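Local structure of 5-ketofructose reductase (Gluconobacter sp., 7COK) at residues A[192-203]-A[219-229]; A[205-216]-A[232-240]. The protein probably catalyses the reduction of 5-ketofructose with a nicotinamide cofactor, as a member of the shikimate dehydrogenase family. All coordinates share one frame; numbering follows the deposited sequence.

Interaction 1 of 2, residues A[192-203]-A[219-229]; sequences DILINATSIGLG and ETVVADVIPNP
Two neighbouring parallel strands of the Rossmann-type nucleotide-binding domain, 193-196 and 221-224, pair in register from Ile193 beside Val221 to Asn196 beside Asp224. A ladder of backbone hydrogen bonds, among them Leu194 N to Val221 O at 2.8 Å, continues to Val225 N and Asn196 O. Ile193, Ile195, Val221 and Ala223 present apolar groups to helix 110-117, while Leu194 and Val222 face Phe234. Past the strands the pairing becomes irregular, and side chains help hold the loops together. CG of Asn196 and of Asp224 stand anti to their backbone N (chi1 175° and -162°), setting the groups side by side. Asp224 OD1 lies in the amide plane of Asn196, whereas ND2 meets it, at 2.7 Å, from above the carboxylate plane; Ile226 N comes from the opposite face, closing an Asx turn. Asn196 OD1 takes Thr198 N and OG1. Ile226 CD1 enters the 199-202 turn, 3.3 Å from Ile200 O; Gly201 suits this type II turn, where a CB would jam against the preceding carbonyl and press on CD1. Gly203 N bonds Asn228 O. With two N-H groups on OD1, and on OD2 probably Thr232 OG1 and a water shared with Ile200 O, Asp224 is consistent with a carboxylate.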
# COMPACT_ATOMS: atom_id res chain seq x y z
N ASP A 192 -3.51 -43.67 4.52
CA ASP A 192 -3.36 -43.24 3.13
C ASP A 192 -2.46 -42.03 3.00
O ASP A 192 -1.71 -41.89 2.04
CB ASP A 192 -4.74 -42.92 2.53
CG ASP A 192 -5.65 -44.14 2.46
OD1 ASP A 192 -5.24 -45.17 1.87
OD2 ASP A 192 -6.79 -44.05 2.99
N ILE A 193 -2.52 -41.14 3.99
CA ILE A 193 -1.85 -39.85 3.93
C ILE A 193 -1.24 -39.57 5.31
O ILE A 193 -1.94 -39.69 6.33
CB ILE A 193 -2.84 -38.71 3.58
CG1 ILE A 193 -3.53 -38.97 2.23
CG2 ILE A 193 -2.16 -37.34 3.61
CD1 ILE A 193 -4.85 -38.25 2.07
N LEU A 194 0.03 -39.20 5.34
CA LEU A 194 0.72 -38.75 6.54
C LEU A 194 1.19 -37.31 6.37
O LEU A 194 1.87 -36.99 5.41
CB LEU A 194 1.90 -39.67 6.85
CG LEU A 194 2.83 -39.27 8.00
CD1 LEU A 194 2.08 -39.36 9.32
CD2 LEU A 194 4.04 -40.18 8.08
N ILE A 195 0.83 -36.44 7.32
CA ILE A 195 1.15 -35.03 7.23
C ILE A 195 1.90 -34.58 8.46
O ILE A 195 1.39 -34.74 9.59
CB ILE A 195 -0.14 -34.17 7.14
CG1 ILE A 195 -1.10 -34.68 6.06
CG2 ILE A 195 0.23 -32.71 6.92
CD1 ILE A 195 -2.51 -34.16 6.21
N ASN A 196 3.09 -34.01 8.29
CA ASN A 196 3.73 -33.34 9.39
C ASN A 196 3.24 -31.91 9.53
O ASN A 196 3.48 -31.08 8.64
CB ASN A 196 5.24 -33.30 9.23
CG ASN A 196 5.87 -32.48 10.31
OD1 ASN A 196 5.66 -32.76 11.48
ND2 ASN A 196 6.52 -31.39 9.94
N ALA A 197 2.63 -31.59 10.67
CA ALA A 197 2.22 -30.21 10.98
C ALA A 197 3.01 -29.64 12.16
O ALA A 197 2.63 -28.63 12.74
CB ALA A 197 0.72 -30.19 11.24
N THR A 198 4.13 -30.28 12.48
CA THR A 198 5.03 -29.77 13.53
C THR A 198 6.04 -28.83 12.91
O THR A 198 6.17 -28.72 11.68
CB THR A 198 5.78 -30.90 14.30
OG1 THR A 198 6.84 -31.42 13.49
CG2 THR A 198 4.81 -32.01 14.78
N SER A 199 6.80 -28.15 13.76
CA SER A 199 7.95 -27.39 13.28
C SER A 199 9.25 -28.17 13.38
O SER A 199 10.32 -27.58 13.22
CB SER A 199 8.05 -26.05 14.00
OG SER A 199 6.96 -25.22 13.69
N ILE A 200 9.19 -29.48 13.62
CA ILE A 200 10.43 -30.29 13.69
C ILE A 200 11.01 -30.48 12.29
O ILE A 200 10.43 -31.18 11.45
CB ILE A 200 10.28 -31.64 14.41
CG1 ILE A 200 9.65 -31.46 15.81
CG2 ILE A 200 11.66 -32.28 14.52
CD1 ILE A 200 9.12 -32.74 16.45
N GLY A 201 12.16 -29.87 12.05
CA GLY A 201 12.74 -29.83 10.73
C GLY A 201 12.79 -28.46 10.12
O GLY A 201 13.46 -28.27 9.12
N LEU A 202 12.07 -27.50 10.72
CA LEU A 202 12.05 -26.10 10.26
C LEU A 202 13.43 -25.49 10.41
O LEU A 202 13.95 -25.38 11.53
CB LEU A 202 11.00 -25.28 11.04
CG LEU A 202 10.80 -23.81 10.67
CD1 LEU A 202 10.44 -23.60 9.21
CD2 LEU A 202 9.76 -23.19 11.59
N GLY A 203 14.03 -25.13 9.28
CA GLY A 203 15.39 -24.59 9.24
C GLY A 203 16.47 -25.56 9.70
O GLY A 203 17.60 -25.15 9.99
N GLU A 219 2.76 -46.65 -0.94
CA GLU A 219 1.52 -46.03 -1.41
C GLU A 219 1.10 -44.81 -0.58
O GLU A 219 0.25 -44.01 -1.02
CB GLU A 219 0.38 -47.03 -1.34
CG GLU A 219 0.33 -48.04 -2.47
CD GLU A 219 -1.00 -48.76 -2.51
OE1 GLU A 219 -2.01 -48.12 -2.87
OE2 GLU A 219 -1.04 -49.96 -2.17
N THR A 220 1.67 -44.68 0.62
CA THR A 220 1.30 -43.59 1.53
C THR A 220 1.81 -42.28 0.96
O THR A 220 2.98 -42.16 0.59
CB THR A 220 1.89 -43.78 2.93
OG1 THR A 220 1.64 -45.12 3.37
CG2 THR A 220 1.25 -42.80 3.93
N VAL A 221 0.91 -41.30 0.89
CA VAL A 221 1.26 -39.93 0.48
C VAL A 221 1.78 -39.22 1.73
O VAL A 221 1.12 -39.23 2.76
CB VAL A 221 0.04 -39.22 -0.13
CG1 VAL A 221 0.37 -37.78 -0.50
CG2 VAL A 221 -0.42 -39.98 -1.37
N VAL A 222 2.97 -38.62 1.63
CA VAL A 222 3.62 -38.01 2.79
C VAL A 222 3.81 -36.52 2.49
O VAL A 222 4.39 -36.14 1.49
CB VAL A 222 4.97 -38.69 3.10
CG1 VAL A 222 5.56 -38.12 4.37
CG2 VAL A 222 4.82 -40.20 3.27
N ALA A 223 3.31 -35.68 3.40
CA ALA A 223 3.32 -34.22 3.22
C ALA A 223 3.94 -33.55 4.44
O ALA A 223 3.86 -34.07 5.56
CB ALA A 223 1.91 -33.72 2.99
N ASP A 224 4.51 -32.38 4.23
CA ASP A 224 5.12 -31.61 5.29
C ASP A 224 4.78 -30.14 5.10
O ASP A 224 4.98 -29.58 4.04
CB ASP A 224 6.63 -31.80 5.25
CG ASP A 224 7.32 -31.39 6.54
OD1 ASP A 224 6.78 -30.61 7.36
OD2 ASP A 224 8.43 -31.88 6.75
N VAL A 225 4.24 -29.51 6.15
CA VAL A 225 3.91 -28.07 6.10
C VAL A 225 5.13 -27.14 6.13
O VAL A 225 5.04 -25.97 5.74
CB VAL A 225 2.92 -27.64 7.22
CG1 VAL A 225 1.68 -28.53 7.21
CG2 VAL A 225 3.58 -27.63 8.60
N ILE A 226 6.27 -27.64 6.62
CA ILE A 226 7.49 -26.84 6.68
C ILE A 226 7.92 -26.36 5.27
O ILE A 226 8.08 -27.17 4.38
CB ILE A 226 8.61 -27.64 7.38
CG1 ILE A 226 8.28 -27.80 8.89
CG2 ILE A 226 9.98 -26.99 7.15
CD1 ILE A 226 9.10 -28.87 9.59
N PRO A 227 8.06 -25.04 5.07
CA PRO A 227 8.45 -24.55 3.73
C PRO A 227 9.95 -24.36 3.51
O PRO A 227 10.40 -24.17 2.38
CB PRO A 227 7.74 -23.21 3.63
CG PRO A 227 7.60 -22.73 5.05
CD PRO A 227 7.63 -23.94 5.96
N ASN A 228 10.71 -24.42 4.60
CA ASN A 228 12.14 -24.13 4.59
C ASN A 228 12.87 -25.00 5.63
O ASN A 228 12.69 -24.79 6.83
CB ASN A 228 12.36 -22.63 4.84
CG ASN A 228 13.81 -22.21 4.68
OD1 ASN A 228 14.58 -22.87 3.98
ND2 ASN A 228 14.19 -21.09 5.31
N PRO A 229 13.68 -25.97 5.19
CA PRO A 229 13.87 -26.34 3.79
C PRO A 229 12.65 -27.02 3.20
O PRO A 229 11.94 -27.72 3.92
CB PRO A 229 15.05 -27.31 3.83
CG PRO A 229 15.05 -27.89 5.22
CD PRO A 229 14.40 -26.88 6.12
O HOH W 1 9.65 -32.43 9.23

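Interaction 2 of 2, residues A[205-216]-A[232-240]; sequences PNAAPPVEMGSL and TRFLKDAKA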
# COMPACT_ATOMS: atom_id res chain seq x y z
N PRO A 205 17.85 -29.25 8.37
CA PRO A 205 17.85 -30.38 7.47
C PRO A 205 18.12 -31.72 8.17
O PRO A 205 17.83 -32.76 7.59
CB PRO A 205 18.99 -30.04 6.49
CG PRO A 205 19.91 -29.18 7.29
CD PRO A 205 18.98 -28.34 8.12
N ASN A 206 18.63 -31.68 9.40
CA ASN A 206 18.95 -32.90 10.14
C ASN A 206 17.91 -33.37 11.17
O ASN A 206 18.08 -34.43 11.79
CB ASN A 206 20.35 -32.80 10.77
CG ASN A 206 21.44 -32.71 9.73
OD1 ASN A 206 21.45 -33.46 8.74
ND2 ASN A 206 22.37 -31.80 9.94
N ALA A 207 16.86 -32.57 11.37
CA ALA A 207 15.82 -32.88 12.35
C ALA A 207 14.59 -33.43 11.66
O ALA A 207 14.21 -32.95 10.60
CB ALA A 207 15.47 -31.66 13.17
N ALA A 208 13.98 -34.45 12.25
CA ALA A 208 12.72 -35.01 11.74
C ALA A 208 11.80 -35.38 12.90
O ALA A 208 12.29 -35.77 13.98
CB ALA A 208 12.98 -36.21 10.84
N PRO A 209 10.47 -35.25 12.71
CA PRO A 209 9.58 -35.72 13.78
C PRO A 209 9.74 -37.23 14.01
O PRO A 209 10.01 -37.96 13.04
CB PRO A 209 8.18 -35.46 13.21
CG PRO A 209 8.35 -35.34 11.73
CD PRO A 209 9.72 -34.78 11.52
N PRO A 210 9.57 -37.69 15.28
CA PRO A 210 9.77 -39.11 15.61
C PRO A 210 8.65 -40.00 15.09
O PRO A 210 7.61 -40.16 15.72
CB PRO A 210 9.89 -39.12 17.14
CG PRO A 210 9.18 -37.89 17.58
CD PRO A 210 9.33 -36.87 16.49
N VAL A 211 8.90 -40.56 13.91
CA VAL A 211 7.96 -41.46 13.23
C VAL A 211 8.72 -42.71 12.89
O VAL A 211 9.87 -42.65 12.43
CB VAL A 211 7.47 -40.83 11.90
CG1 VAL A 211 6.53 -41.76 11.15
CG2 VAL A 211 6.79 -39.50 12.16
N GLU A 212 8.08 -43.86 13.12
CA GLU A 212 8.60 -45.13 12.64
C GLU A 212 8.37 -45.17 11.13
O GLU A 212 7.26 -45.46 10.63
CB GLU A 212 7.91 -46.29 13.34
CG GLU A 212 8.42 -47.64 12.88
CD GLU A 212 7.74 -48.76 13.61
OE1 GLU A 212 6.50 -48.85 13.49
OE2 GLU A 212 8.43 -49.54 14.30
N MET A 213 9.43 -44.84 10.40
CA MET A 213 9.30 -44.65 8.96
C MET A 213 8.96 -45.98 8.28
O MET A 213 8.30 -45.99 7.26
CB MET A 213 10.54 -43.98 8.36
CG MET A 213 10.76 -42.52 8.80
SD MET A 213 9.37 -41.38 8.50
CE MET A 213 9.69 -40.99 6.78
N GLY A 214 9.35 -47.10 8.90
CA GLY A 214 9.00 -48.42 8.36
C GLY A 214 7.52 -48.79 8.43
O GLY A 214 7.11 -49.83 7.90
N SER A 215 6.71 -47.95 9.08
CA SER A 215 5.27 -48.18 9.16
C SER A 215 4.56 -47.63 7.93
O SER A 215 3.38 -47.91 7.71
CB SER A 215 4.67 -47.65 10.48
OG SER A 215 4.65 -46.24 10.53
N LEU A 216 5.30 -46.86 7.13
CA LEU A 216 4.79 -46.34 5.85
C LEU A 216 4.80 -47.43 4.80
O LEU A 216 5.74 -48.21 4.73
CB LEU A 216 5.67 -45.20 5.35
CG LEU A 216 5.58 -43.80 5.95
CD1 LEU A 216 6.76 -42.97 5.47
CD2 LEU A 216 4.31 -43.12 5.51
N THR A 232 12.60 -31.44 3.51
CA THR A 232 12.95 -31.75 4.89
C THR A 232 13.53 -33.17 4.97
O THR A 232 13.34 -33.98 4.04
CB THR A 232 11.71 -31.66 5.81
OG1 THR A 232 10.67 -32.54 5.32
CG2 THR A 232 11.19 -30.23 5.85
N ARG A 233 14.23 -33.46 6.06
CA ARG A 233 14.69 -34.83 6.34
C ARG A 233 13.53 -35.84 6.25
O ARG A 233 13.67 -36.88 5.62
CB ARG A 233 15.39 -34.91 7.70
CG ARG A 233 15.83 -36.30 8.11
CD ARG A 233 16.52 -36.28 9.47
NE ARG A 233 16.64 -37.62 10.03
CZ ARG A 233 16.68 -37.91 11.33
NH1 ARG A 233 16.62 -36.95 12.25
NH2 ARG A 233 16.79 -39.17 11.72
N PHE A 234 12.41 -35.52 6.89
CA PHE A 234 11.19 -36.29 6.85
C PHE A 234 10.77 -36.63 5.42
O PHE A 234 10.58 -37.80 5.10
CB PHE A 234 10.12 -35.51 7.62
CG PHE A 234 8.77 -36.14 7.63
CD1 PHE A 234 8.56 -37.37 8.27
CD2 PHE A 234 7.69 -35.49 7.06
CE1 PHE A 234 7.29 -37.93 8.31
CE2 PHE A 234 6.41 -36.05 7.09
CZ PHE A 234 6.21 -37.28 7.73
N LEU A 235 10.65 -35.61 4.56
CA LEU A 235 10.32 -35.88 3.15
C LEU A 235 11.38 -36.64 2.37
O LEU A 235 11.02 -37.49 1.54
CB LEU A 235 9.93 -34.60 2.42
CG LEU A 235 8.63 -33.94 2.92
CD1 LEU A 235 8.32 -32.81 1.96
CD2 LEU A 235 7.42 -34.86 3.07
N LYS A 236 12.65 -36.37 2.66
CA LYS A 236 13.74 -37.07 1.98
C LYS A 236 13.75 -38.54 2.34
O LYS A 236 13.90 -39.40 1.45
CB LYS A 236 15.09 -36.43 2.27
CG LYS A 236 15.28 -35.11 1.55
CD LYS A 236 16.55 -34.41 2.01
CE LYS A 236 16.92 -33.34 1.01
NZ LYS A 236 18.24 -32.73 1.35
N ASP A 237 13.53 -38.83 3.62
CA ASP A 237 13.39 -40.21 4.11
C ASP A 237 12.19 -40.92 3.47
O ASP A 237 12.32 -42.06 3.02
CB ASP A 237 13.27 -40.26 5.64
CG ASP A 237 14.54 -39.78 6.36
OD1 ASP A 237 15.64 -39.81 5.77
OD2 ASP A 237 14.42 -39.37 7.53
N ALA A 238 11.04 -40.24 3.40
CA ALA A 238 9.84 -40.80 2.76
C ALA A 238 10.07 -41.12 1.28
O ALA A 238 9.73 -42.22 0.81
CB ALA A 238 8.67 -39.84 2.94
N LYS A 239 10.63 -40.15 0.54
CA LYS A 239 10.94 -40.33 -0.88
C LYS A 239 11.92 -41.50 -1.10
O LYS A 239 11.74 -42.28 -2.03
CB LYS A 239 11.50 -39.03 -1.47
CG LYS A 239 11.54 -39.00 -3.00
CD LYS A 239 11.71 -37.58 -3.51
CE LYS A 239 13.07 -37.02 -3.16
NZ LYS A 239 13.08 -35.53 -3.10
N ALA A 240 12.92 -41.63 -0.22
CA ALA A 240 13.87 -42.77 -0.27
C ALA A 240 13.20 -44.14 -0.10
O ALA A 240 13.69 -45.14 -0.61
CB ALA A 240 14.98 -42.61 0.75
O HOH W 2 12.33 -33.19 8.77
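Phe234, in the first turn of helix 233-240, fills the apolar centre where this helix of the Rossmann-type domain packs against the loop joining strands 193-196 and 221-224. Its CG stands anti to the backbone N (chi1 178°), which sends the ring in over the sheet, into the layer between those strands and the 205-216 loop. Pro209 closes over one face, its CG 4.0 Å from Phe234 CD1 and offset toward the rim, and the two side chains cross at about a right angle. Val211 CG2 and the sulfur of Met213 approach the ring obliquely, the latter a Met-aromatic contact with SD 4.0 Å from Phe234 CE1. Bends at chi2 and chi3 fold the flexible methionine chain back on the helix, so that its CE methyl rests 3.7 Å from Phe234 O and also meets Asp237 CB and Ala238 CB. Alanine suits position 238 because its small methyl lets Met213 and Leu216 come close to the helix.

Toward the helix start, Ala208 CB packs on the aliphatic part of Arg233, 3.8 Å from CD, and also sits over one face of the guanidinium. A water bridges Ala207 O and Phe234 N, so this first-turn amide has a partner where no earlier helical carbonyl is available. Thr232, the N-cap, accepts Leu235 N through OG1. At the solvent edge the extended Arg233 chain runs along the loop, with Asp237 OD2 forming a long salt bridge to Arg233 NE. Arg233 NH1 donates to Asn206 O at 2.9 Å, a bent bond (130° at the hydrogen) with the oxygen tilted 34° from the guanidinium plane.

Overall arrangement
The two contacts interleave along the chain, with centres about 9 Å apart: interaction 1 pairs the strands, and interaction 2 sets the helix-free connection between them against the helix that follows the second strand. Phe234 joins the two, its CE2 lying 3.5 Å from Val222 CG1. At the strand ends, Asp224 OD2 and Thr232 OG1 are 2.7 Å apart, a probable hydrogen bond that ties the sheet to the helix N-cap. Ile200 CG2 also packs 3.5 Å from Ala208 C. The side chain of Thr198 touches the Gly131-Gly133-Ala136 region, a glycine-rich turn consistent with dinucleotide binding, so the interaction 1 loops probably border the cofactor site; the structure itself is ligand-free.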